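Local coordinates for LPXTG cell wall surface protein (Streptococcus gordonii, PDB 4IGB) that is a cell-wall-anchored surface protein whose N-terminal region, captured here, probably takes part in adhesion of the bacterium to host or other surfaces, at residues V105-L119 against A169-A183. Residues are numbered along the deposited sequence; the frame is centred on the assembly and turned at random.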
ATOM      1  N   VAL B 105       9.973  -2.894   7.797  1.00 17.30           N
ATOM      2  CA  VAL B 105       8.524  -2.889   7.657  1.00 20.90           C
ATOM      3  C   VAL B 105       7.995  -4.311   7.732  1.00 17.78           C
ATOM      4  O   VAL B 105       8.579  -5.233   7.153  1.00 18.82           O
ATOM      5  CB  VAL B 105       8.084  -2.245   6.317  1.00 20.49           C
ATOM      6  CG1 VAL B 105       6.556  -2.265   6.172  1.00 17.12           C
ATOM      7  CG2 VAL B 105       8.608  -0.818   6.218  1.00 13.59           C
ATOM      8  N   ASP B 106       6.905  -4.484   8.475  1.00 20.52           N
ATOM      9  CA  ASP B 106       6.173  -5.752   8.523  1.00 20.53           C
ATOM     10  C   ASP B 106       4.787  -5.615   7.909  1.00 18.18           C
ATOM     11  O   ASP B 106       4.227  -4.520   7.871  1.00 18.14           O
ATOM     12  CB  ASP B 106       6.015  -6.257   9.963  1.00 15.63           C
ATOM     13  CG  ASP B 106       7.338  -6.393  10.686  1.00 19.91           C
ATOM     14  OD1 ASP B 106       8.329  -6.830  10.069  1.00 17.91           O
ATOM     15  OD2 ASP B 106       7.388  -6.035  11.878  1.00 24.10           O
ATOM     16  N   ALA B 107       4.233  -6.729   7.439  1.00 14.88           N
ATOM     17  CA  ALA B 107       2.859  -6.745   6.967  1.00 18.34           C
ATOM     18  C   ALA B 107       1.997  -7.636   7.849  1.00 19.62           C
ATOM     19  O   ALA B 107       2.447  -8.666   8.356  1.00 16.56           O
ATOM     20  CB  ALA B 107       2.784  -7.220   5.532  1.00 13.41           C
ATOM     21  N   TYR B 108       0.749  -7.232   8.016  1.00 15.10           N
ATOM     22  CA  TYR B 108      -0.229  -8.058   8.703  1.00 19.03           C
ATOM     23  C   TYR B 108      -1.384  -8.267   7.746  1.00 19.86           C
ATOM     24  O   TYR B 108      -1.825  -7.331   7.087  1.00 21.77           O
ATOM     25  CB  TYR B 108      -0.680  -7.384  10.003  1.00 21.99           C
ATOM     26  CG  TYR B 108       0.463  -7.250  10.975  1.00 25.04           C
ATOM     27  CD1 TYR B 108       0.664  -8.197  11.969  1.00 17.18           C
ATOM     28  CD2 TYR B 108       1.374  -6.211  10.862  1.00 23.82           C
ATOM     29  CE1 TYR B 108       1.716  -8.100  12.850  1.00 19.50           C
ATOM     30  CE2 TYR B 108       2.443  -6.101  11.750  1.00 26.06           C
ATOM     31  CZ  TYR B 108       2.606  -7.055  12.732  1.00 24.49           C
ATOM     32  OH  TYR B 108       3.654  -6.973  13.605  1.00 22.81           O
ATOM     33  N   LEU B 109      -1.850  -9.504   7.652  1.00 16.67           N
ATOM     34  CA  LEU B 109      -2.958  -9.832   6.777  1.00 15.00           C
ATOM     35  C   LEU B 109      -3.983 -10.609   7.594  1.00 19.44           C
ATOM     36  O   LEU B 109      -3.766 -11.762   7.959  1.00 16.14           O
ATOM     37  CB  LEU B 109      -2.478 -10.661   5.579  1.00 21.52           C
ATOM     38  CG  LEU B 109      -3.470 -10.788   4.427  1.00 19.50           C
ATOM     39  CD1 LEU B 109      -3.707  -9.425   3.836  1.00 18.04           C
ATOM     40  CD2 LEU B 109      -2.959 -11.764   3.360  1.00 19.72           C
ATOM     41  N   ASN B 110      -5.095  -9.955   7.898  1.00 13.62           N
ATOM     42  CA  ASN B 110      -6.136 -10.583   8.689  1.00 18.47           C
ATOM     43  C   ASN B 110      -7.387 -10.882   7.870  1.00 19.85           C
ATOM     44  O   ASN B 110      -7.965  -9.991   7.226  1.00 16.69           O
ATOM     45  CB  ASN B 110      -6.470  -9.730   9.920  1.00 20.09           C
ATOM     46  CG  ASN B 110      -7.271 -10.507  10.949  1.00 33.87           C
ATOM     47  OD1 ASN B 110      -6.754 -11.428  11.580  1.00 44.39           O
ATOM     48  ND2 ASN B 110      -8.544 -10.173  11.092  1.00 35.13           N
ATOM     49  N   PHE B 111      -7.779 -12.149   7.864  1.00 19.21           N
ATOM     50  CA  PHE B 111      -9.065 -12.535   7.312  1.00 17.24           C
ATOM     51  C   PHE B 111     -10.103 -12.313   8.388  1.00 18.95           C
ATOM     52  O   PHE B 111     -10.195 -13.074   9.345  1.00 16.40           O
ATOM     53  CB  PHE B 111      -9.059 -13.987   6.818  1.00 17.72           C
ATOM     54  CG  PHE B 111      -8.308 -14.171   5.540  1.00 20.36           C
ATOM     55  CD1 PHE B 111      -6.917 -14.199   5.536  1.00 21.55           C
ATOM     56  CD2 PHE B 111      -8.984 -14.265   4.329  1.00 22.21           C
ATOM     57  CE1 PHE B 111      -6.211 -14.342   4.352  1.00 18.35           C
ATOM     58  CE2 PHE B 111      -8.277 -14.402   3.128  1.00 21.45           C
ATOM     59  CZ  PHE B 111      -6.891 -14.447   3.151  1.00 17.85           C
ATOM     60  N   ASN B 112     -10.875 -11.243   8.238  1.00 17.22           N
ATOM     61  CA  ASN B 112     -11.892 -10.902   9.223  1.00 19.33           C
ATOM     62  C   ASN B 112     -13.042 -11.869   9.113  1.00 18.50           C
ATOM     63  O   ASN B 112     -13.654 -12.238  10.109  1.00 20.07           O
ATOM     64  CB  ASN B 112     -12.381  -9.483   8.977  1.00 16.04           C
ATOM     65  CG  ASN B 112     -11.236  -8.487   8.956  1.00 27.51           C
ATOM     66  OD1 ASN B 112     -10.450  -8.406   9.910  1.00 17.96           O
ATOM     67  ND2 ASN B 112     -11.109  -7.751   7.851  1.00 14.07           N
ATOM     68  N   LYS B 113     -13.326 -12.278   7.881  1.00 12.61           N
ATOM     69  CA  LYS B 113     -14.418 -13.193   7.630  1.00 19.35           C
ATOM     70  C   LYS B 113     -14.281 -13.769   6.230  1.00 18.19           C
ATOM     71  O   LYS B 113     -13.917 -13.068   5.278  1.00 19.75           O
ATOM     72  CB  LYS B 113     -15.778 -12.486   7.769  1.00 19.17           C
ATOM     73  CG  LYS B 113     -16.967 -13.398   7.511  1.00 22.99           C
ATOM     74  CD  LYS B 113     -18.302 -12.655   7.588  1.00 25.68           C
ATOM     75  CE  LYS B 113     -18.645 -12.305   9.034  1.00 33.97           C
ATOM     76  NZ  LYS B 113     -19.829 -11.383   9.120  1.00 35.80           N
ATOM     77  N   VAL B 114     -14.553 -15.057   6.118  1.00 14.60           N
ATOM     78  CA  VAL B 114     -14.737 -15.678   4.813  1.00 20.90           C
ATOM     79  C   VAL B 114     -16.090 -16.358   4.848  1.00 17.63           C
ATOM     80  O   VAL B 114     -16.380 -17.134   5.760  1.00 20.50           O
ATOM     81  CB  VAL B 114     -13.627 -16.707   4.491  1.00 21.66           C
ATOM     82  CG1 VAL B 114     -13.902 -17.420   3.133  1.00 16.92           C
ATOM     83  CG2 VAL B 114     -12.248 -16.026   4.506  1.00 15.02           C
ATOM     84  N   THR B 115     -16.925 -16.040   3.869  1.00 19.05           N
ATOM     85  CA  THR B 115     -18.242 -16.649   3.755  1.00 23.49           C
ATOM     86  C   THR B 115     -18.274 -17.540   2.515  1.00 26.13           C
ATOM     87  O   THR B 115     -17.982 -17.086   1.402  1.00 23.46           O
ATOM     88  CB  THR B 115     -19.351 -15.576   3.608  1.00 28.69           C
ATOM     89  OG1 THR B 115     -19.284 -14.645   4.700  1.00 28.27           O
ATOM     90  CG2 THR B 115     -20.732 -16.237   3.572  1.00 27.43           C
ATOM     91  N   LEU B 116     -18.624 -18.803   2.724  1.00 19.45           N
ATOM     92  CA  LEU B 116     -18.823 -19.762   1.639  1.00 22.83           C
ATOM     93  C   LEU B 116     -20.287 -19.731   1.230  1.00 28.16           C
ATOM     94  O   LEU B 116     -21.165 -20.071   2.027  1.00 24.12           O
ATOM     95  CB  LEU B 116     -18.450 -21.180   2.108  1.00 22.19           C
ATOM     96  CG  LEU B 116     -17.005 -21.677   1.936  1.00 33.91           C
ATOM     97  CD1 LEU B 116     -15.970 -20.575   2.054  1.00 25.35           C
ATOM     98  CD2 LEU B 116     -16.687 -22.814   2.902  1.00 27.49           C
ATOM     99  N   HIS B 117     -20.547 -19.313  -0.003  1.00 25.04           N
ATOM    100  CA  HIS B 117     -21.893 -19.299  -0.559  1.00 21.31           C
ATOM    101  C   HIS B 117     -22.157 -20.583  -1.335  1.00 27.13           C
ATOM    102  O   HIS B 117     -21.588 -20.808  -2.405  1.00 24.65           O
ATOM    103  CB  HIS B 117     -22.093 -18.085  -1.479  1.00 24.91           C
ATOM    104  CG  HIS B 117     -22.098 -16.773  -0.752  1.00 35.68           C
ATOM    105  ND1 HIS B 117     -23.254 -16.185  -0.286  1.00 36.78           N
ATOM    106  CD2 HIS B 117     -21.085 -15.950  -0.391  1.00 28.55           C
ATOM    107  CE1 HIS B 117     -22.956 -15.049   0.319  1.00 31.09           C
ATOM    108  NE2 HIS B 117     -21.645 -14.885   0.273  1.00 30.94           N
ATOM    109  N   TYR B 118     -23.015 -21.432  -0.784  1.00 28.50           N
ATOM    110  CA  TYR B 118     -23.380 -22.683  -1.441  1.00 27.87           C
ATOM    111  C   TYR B 118     -23.957 -22.428  -2.844  1.00 26.08           C
ATOM    112  O   TYR B 118     -24.838 -21.584  -3.022  1.00 29.35           O
ATOM    113  CB  TYR B 118     -24.376 -23.458  -0.575  1.00 28.52           C
ATOM    114  CG  TYR B 118     -24.647 -24.860  -1.074  1.00 36.13           C
ATOM    115  CD1 TYR B 118     -23.625 -25.808  -1.123  1.00 33.66           C
ATOM    116  CD2 TYR B 118     -25.919 -25.242  -1.485  1.00 33.19           C
ATOM    117  CE1 TYR B 118     -23.858 -27.095  -1.571  1.00 36.50           C
ATOM    118  CE2 TYR B 118     -26.164 -26.534  -1.935  1.00 33.38           C
ATOM    119  CZ  TYR B 118     -25.128 -27.451  -1.974  1.00 36.37           C
ATOM    120  OH  TYR B 118     -25.355 -28.728  -2.419  1.00 42.00           O
ATOM    121  N   LEU B 119     -23.447 -23.147  -3.840  1.00 26.93           N
ATOM    122  CA  LEU B 119     -23.822 -22.895  -5.229  1.00 24.44           C
ATOM    123  C   LEU B 119     -25.145 -23.546  -5.662  1.00 30.66           C
ATOM    124  O   LEU B 119     -25.678 -23.218  -6.712  1.00 34.24           O
ATOM    125  CB  LEU B 119     -22.704 -23.332  -6.165  1.00 28.53           C
ATOM    126  CG  LEU B 119     -21.569 -22.330  -6.373  1.00 30.83           C
ATOM    127  CD1 LEU B 119     -20.393 -23.021  -7.037  1.00 29.74           C
ATOM    128  CD2 LEU B 119     -22.049 -21.143  -7.206  1.00 20.97           C
ATOM    129  N   ALA B 169     -18.206 -25.939  -5.507  1.00 25.37           N
ATOM    130  CA  ALA B 169     -19.241 -26.216  -4.511  1.00 20.86           C
ATOM    131  C   ALA B 169     -19.759 -24.945  -3.825  1.00 30.56           C
ATOM    132  O   ALA B 169     -20.958 -24.812  -3.549  1.00 26.66           O
ATOM    133  CB  ALA B 169     -18.720 -27.192  -3.476  1.00 22.04           C
ATOM    134  N   PHE B 170     -18.852 -24.018  -3.532  1.00 25.91           N
ATOM    135  CA  PHE B 170     -19.230 -22.730  -2.951  1.00 21.72           C
ATOM    136  C   PHE B 170     -18.447 -21.642  -3.663  1.00 25.43           C
ATOM    137  O   PHE B 170     -17.279 -21.845  -3.998  1.00 20.97           O
ATOM    138  CB  PHE B 170     -18.846 -22.637  -1.462  1.00 21.59           C
ATOM    139  CG  PHE B 170     -19.475 -23.680  -0.573  1.00 24.60           C
ATOM    140  CD1 PHE B 170     -20.569 -23.368   0.213  1.00 22.56           C
ATOM    141  CD2 PHE B 170     -18.939 -24.945  -0.482  1.00 20.17           C
ATOM    142  CE1 PHE B 170     -21.135 -24.303   1.040  1.00 25.21           C
ATOM    143  CE2 PHE B 170     -19.498 -25.886   0.343  1.00 33.21           C
ATOM    144  CZ  PHE B 170     -20.604 -25.567   1.105  1.00 28.22           C
ATOM    145  N   TRP B 171     -19.052 -20.475  -3.870  1.00 18.94           N
ATOM    146  CA  TRP B 171     -18.234 -19.306  -4.188  1.00 18.73           C
ATOM    147  C   TRP B 171     -17.892 -18.621  -2.865  1.00 29.50           C
ATOM    148  O   TRP B 171     -18.578 -18.837  -1.858  1.00 24.00           O
ATOM    149  CB  TRP B 171     -18.900 -18.354  -5.195  1.00 16.95           C
ATOM    150  CG  TRP B 171     -20.250 -17.774  -4.801  1.00 23.78           C
ATOM    151  CD1 TRP B 171     -21.467 -18.375  -4.926  1.00 21.13           C
ATOM    152  CD2 TRP B 171     -20.506 -16.457  -4.275  1.00 23.18           C
ATOM    153  NE1 TRP B 171     -22.466 -17.519  -4.502  1.00 20.88           N
ATOM    154  CE2 TRP B 171     -21.900 -16.342  -4.094  1.00 25.01           C
ATOM    155  CE3 TRP B 171     -19.689 -15.373  -3.929  1.00 25.22           C
ATOM    156  CZ2 TRP B 171     -22.495 -15.189  -3.573  1.00 26.95           C
ATOM    157  CZ3 TRP B 171     -20.281 -14.228  -3.419  1.00 25.85           C
ATOM    158  CH2 TRP B 171     -21.671 -14.146  -3.250  1.00 32.04           C
ATOM    159  N   ILE B 172     -16.825 -17.827  -2.852  1.00 19.58           N
ATOM    160  CA  ILE B 172     -16.355 -17.271  -1.597  1.00 20.72           C
ATOM    161  C   ILE B 172     -16.391 -15.748  -1.590  1.00 22.21           C
ATOM    162  O   ILE B 172     -16.345 -15.099  -2.637  1.00 22.25           O
ATOM    163  CB  ILE B 172     -14.928 -17.755  -1.257  1.00 22.36           C
ATOM    164  CG1 ILE B 172     -13.909 -17.106  -2.206  1.00 25.47           C
ATOM    165  CG2 ILE B 172     -14.862 -19.281  -1.290  1.00 17.86           C
ATOM    166  CD1 ILE B 172     -12.466 -17.521  -1.940  1.00 22.55           C
ATOM    167  N   ASP B 173     -16.476 -15.203  -0.383  1.00 20.53           N
ATOM    168  CA  ASP B 173     -16.387 -13.780  -0.146  1.00 25.34           C
ATOM    169  C   ASP B 173     -15.437 -13.611   1.031  1.00 23.30           C
ATOM    170  O   ASP B 173     -15.768 -13.958   2.161  1.00 19.58           O
ATOM    171  CB  ASP B 173     -17.773 -13.198   0.159  1.00 18.70           C
ATOM    172  CG  ASP B 173     -17.738 -11.696   0.456  1.00 25.05           C
ATOM    173  OD1 ASP B 173     -18.821 -11.104   0.645  1.00 32.11           O
ATOM    174  OD2 ASP B 173     -16.642 -11.104   0.507  1.00 22.29           O
ATOM    175  N   ALA B 174     -14.240 -13.117   0.749  1.00 20.85           N
ATOM    176  CA  ALA B 174     -13.242 -12.917   1.791  1.00 19.60           C
ATOM    177  C   ALA B 174     -13.125 -11.449   2.152  1.00 18.45           C
ATOM    178  O   ALA B 174     -12.863 -10.611   1.291  1.00 22.23           O
ATOM    179  CB  ALA B 174     -11.879 -13.468   1.345  1.00 20.17           C
ATOM    180  N   ASP B 175     -13.308 -11.157   3.435  1.00 18.89           N
ATOM    181  CA  ASP B 175     -13.191  -9.811   3.985  1.00 20.01           C
ATOM    182  C   ASP B 175     -11.857  -9.749   4.732  1.00 23.14           C
ATOM    183  O   ASP B 175     -11.642 -10.471   5.698  1.00 23.80           O
ATOM    184  CB  ASP B 175     -14.381  -9.544   4.914  1.00 19.70           C
ATOM    185  CG  ASP B 175     -14.395  -8.146   5.492  1.00 19.09           C
ATOM    186  OD1 ASP B 175     -13.319  -7.597   5.798  1.00 20.91           O
ATOM    187  OD2 ASP B 175     -15.508  -7.591   5.649  1.00 27.77           O
ATOM    188  N   VAL B 176     -10.960  -8.887   4.268  1.00 19.96           N
ATOM    189  CA  VAL B 176      -9.564  -8.958   4.656  1.00 10.85           C
ATOM    190  C   VAL B 176      -9.009  -7.575   4.967  1.00 23.22           C
ATOM    191  O   VAL B 176      -9.364  -6.578   4.332  1.00 18.00           O
ATOM    192  CB  VAL B 176      -8.710  -9.575   3.524  1.00 17.66           C
ATOM    193  CG1 VAL B 176      -7.324  -9.880   4.017  1.00 17.28           C
ATOM    194  CG2 VAL B 176      -9.376 -10.859   2.950  1.00 10.08           C
ATOM    195  N   THR B 177      -8.129  -7.510   5.949  1.00 13.77           N
ATOM    196  CA  THR B 177      -7.479  -6.257   6.270  1.00 13.38           C
ATOM    197  C   THR B 177      -5.977  -6.459   6.136  1.00 18.09           C
ATOM    198  O   THR B 177      -5.409  -7.363   6.745  1.00 18.10           O
ATOM    199  CB  THR B 177      -7.844  -5.806   7.684  1.00 13.36           C
ATOM    200  OG1 THR B 177      -9.256  -5.612   7.756  1.00 17.11           O
ATOM    201  CG2 THR B 177      -7.112  -4.495   8.064  1.00 14.85           C
ATOM    202  N   ALA B 178      -5.347  -5.637   5.299  1.00 16.06           N
ATOM    203  CA  ALA B 178      -3.911  -5.660   5.149  1.00 15.56           C
ATOM    204  C   ALA B 178      -3.372  -4.398   5.782  1.00 17.11           C
ATOM    205  O   ALA B 178      -3.988  -3.332   5.701  1.00 14.32           O
ATOM    206  CB  ALA B 178      -3.522  -5.720   3.671  1.00 15.27           C
ATOM    207  N   GLU B 179      -2.212  -4.514   6.408  1.00 20.07           N
ATOM    208  CA  GLU B 179      -1.611  -3.380   7.086  1.00 13.51           C
ATOM    209  C   GLU B 179      -0.108  -3.526   7.057  1.00 16.06           C
ATOM    210  O   GLU B 179       0.418  -4.621   7.256  1.00 18.41           O
ATOM    211  CB  GLU B 179      -2.094  -3.289   8.542  1.00 14.80           C
ATOM    212  CG  GLU B 179      -1.520  -2.094   9.296  1.00 21.47           C
ATOM    213  CD  GLU B 179      -1.769  -2.157  10.801  1.00 32.29           C
ATOM    214  OE1 GLU B 179      -2.770  -2.745  11.230  1.00 45.77           O
ATOM    215  OE2 GLU B 179      -0.949  -1.624  11.565  1.00 46.16           O
ATOM    216  N   ILE B 180       0.577  -2.417   6.804  1.00 15.06           N
ATOM    217  CA  ILE B 180       2.029  -2.359   6.911  1.00 16.23           C
ATOM    218  C   ILE B 180       2.392  -1.499   8.119  1.00 20.71           C
ATOM    219  O   ILE B 180       1.680  -0.557   8.451  1.00 17.28           O
ATOM    220  CB  ILE B 180       2.682  -1.799   5.642  1.00 17.44           C
ATOM    221  CG1 ILE B 180       1.984  -0.505   5.188  1.00 15.33           C
ATOM    222  CG2 ILE B 180       2.611  -2.842   4.546  1.00 18.67           C
ATOM    223  CD1 ILE B 180       2.676   0.193   3.983  1.00 17.85           C
ATOM    224  N   ARG B 181       3.512  -1.820   8.757  1.00 16.74           N
ATOM    225  CA  ARG B 181       3.826  -1.288  10.077  1.00 21.97           C
ATOM    226  C   ARG B 181       5.338  -1.273  10.246  1.00 18.42           C
ATOM    227  O   ARG B 181       5.995  -2.259   9.929  1.00 17.29           O
ATOM    228  CB  ARG B 181       3.218  -2.253  11.106  1.00 24.30           C
ATOM    229  CG  ARG B 181       2.869  -1.679  12.433  1.00 40.40           C
ATOM    230  CD  ARG B 181       2.333  -2.779  13.366  1.00 36.01           C
ATOM    231  NE  ARG B 181       0.947  -3.170  13.098  1.00 27.32           N
ATOM    232  CZ  ARG B 181       0.327  -4.160  13.740  1.00 32.68           C
ATOM    233  NH1 ARG B 181       0.972  -4.856  14.675  1.00 24.63           N
ATOM    234  NH2 ARG B 181      -0.927  -4.461  13.456  1.00 31.67           N
ATOM    235  N   TYR B 182       5.906  -0.171  10.734  1.00 17.89           N
ATOM    236  CA  TYR B 182       7.302  -0.214  11.138  1.00 12.52           C
ATOM    237  C   TYR B 182       7.493  -1.178  12.331  1.00 18.09           C
ATOM    238  O   TYR B 182       6.808  -1.080  13.356  1.00 19.47           O
ATOM    239  CB  TYR B 182       7.821   1.182  11.503  1.00 20.32           C
ATOM    240  CG  TYR B 182       7.922   2.157  10.343  1.00 17.67           C
ATOM    241  CD1 TYR B 182       8.527   1.791   9.152  1.00 17.86           C
ATOM    242  CD2 TYR B 182       7.392   3.442  10.443  1.00 15.07           C
ATOM    243  CE1 TYR B 182       8.616   2.687   8.089  1.00 19.88           C
ATOM    244  CE2 TYR B 182       7.471   4.342   9.394  1.00 20.10           C
ATOM    245  CZ  TYR B 182       8.090   3.961   8.211  1.00 28.74           C
ATOM    246  OH  TYR B 182       8.178   4.856   7.151  1.00 21.49           O
ATOM    247  N   ALA B 183       8.460  -2.071  12.209  1.00 16.45           N
ATOM    248  CA  ALA B 183       8.741  -3.017  13.273  1.00 17.93           C
ATOM    249  C   ALA B 183       9.205  -2.300  14.535  1.00 20.00           C
ATOM    250  O   ALA B 183       8.939  -2.764  15.637  1.00 21.97           O
ATOM    251  CB  ALA B 183       9.784  -4.029  12.824  1.00 16.60           C
TER
HETATM  252  O   HOH W   1     -17.431 -12.823   4.324  1.00 20.53           O
HETATM  253  O   HOH W   2     -20.833 -12.831   1.817  1.00 28.78           O
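Asn112 reaches across to strand 170-182 with its amide: ND2 donates to Thr177 OG1 at 2.8 Å and to Asp175 OD1 at 3.0 Å. Both acceptors lie close to the amide plane, whereas the Asp175 carboxylate is met from above its own plane, the two planes being nearly perpendicular. Asn110 ND2 in turn donates to Asn112 OD1, so three bonds fix the rotation of this amide. Asp175 OD2 is salt-bridged to Lys214.

The backbones pair antiparallel from Val105-Tyr182 to Tyr118-Phe170. Between Phe111 and Lys113 the register slips by one residue: Asp175 O accepts from Asn112 N at 2.8 Å and, at 3.3 Å, from Lys113 N.

Two flat stacks lie on the face that carries Asn110, Asp175 and Thr177. The Arg181 guanidinium covers one face of the Tyr108 ring, CZ 3.7 Å from the ring centroid and the planes 16° apart, a cation-pi contact; Arg181 NE is held by Glu179 OE2 at 2.9 Å. Near the other end, His117 forms an offset stack on the six-membered ring of Trp171, planes 8° apart. Trp171 CG sits between its own backbone N and carbonyl carbon (chi1 59°), which carries the indole across to lie against His117. Water bridges His117 NE2 and Asp173 OD1, while Asp173 OD2 is hydrogen-bonded to Tyr212 OH.

The other face is largely apolar. Leu109 CD1 packs on Val176 CG1 at 3.6 Å and also touches Ala178, while Tyr118 turns its edge toward the face of Phe170, next to helix 122-129.

With Asn112 and Lys113 both opposite Asp175, this is a classic beta bulge, in two long strands flanked by 84-100 and 268-274 in the antiparallel sheet of the Sgo0707 N-terminal domain.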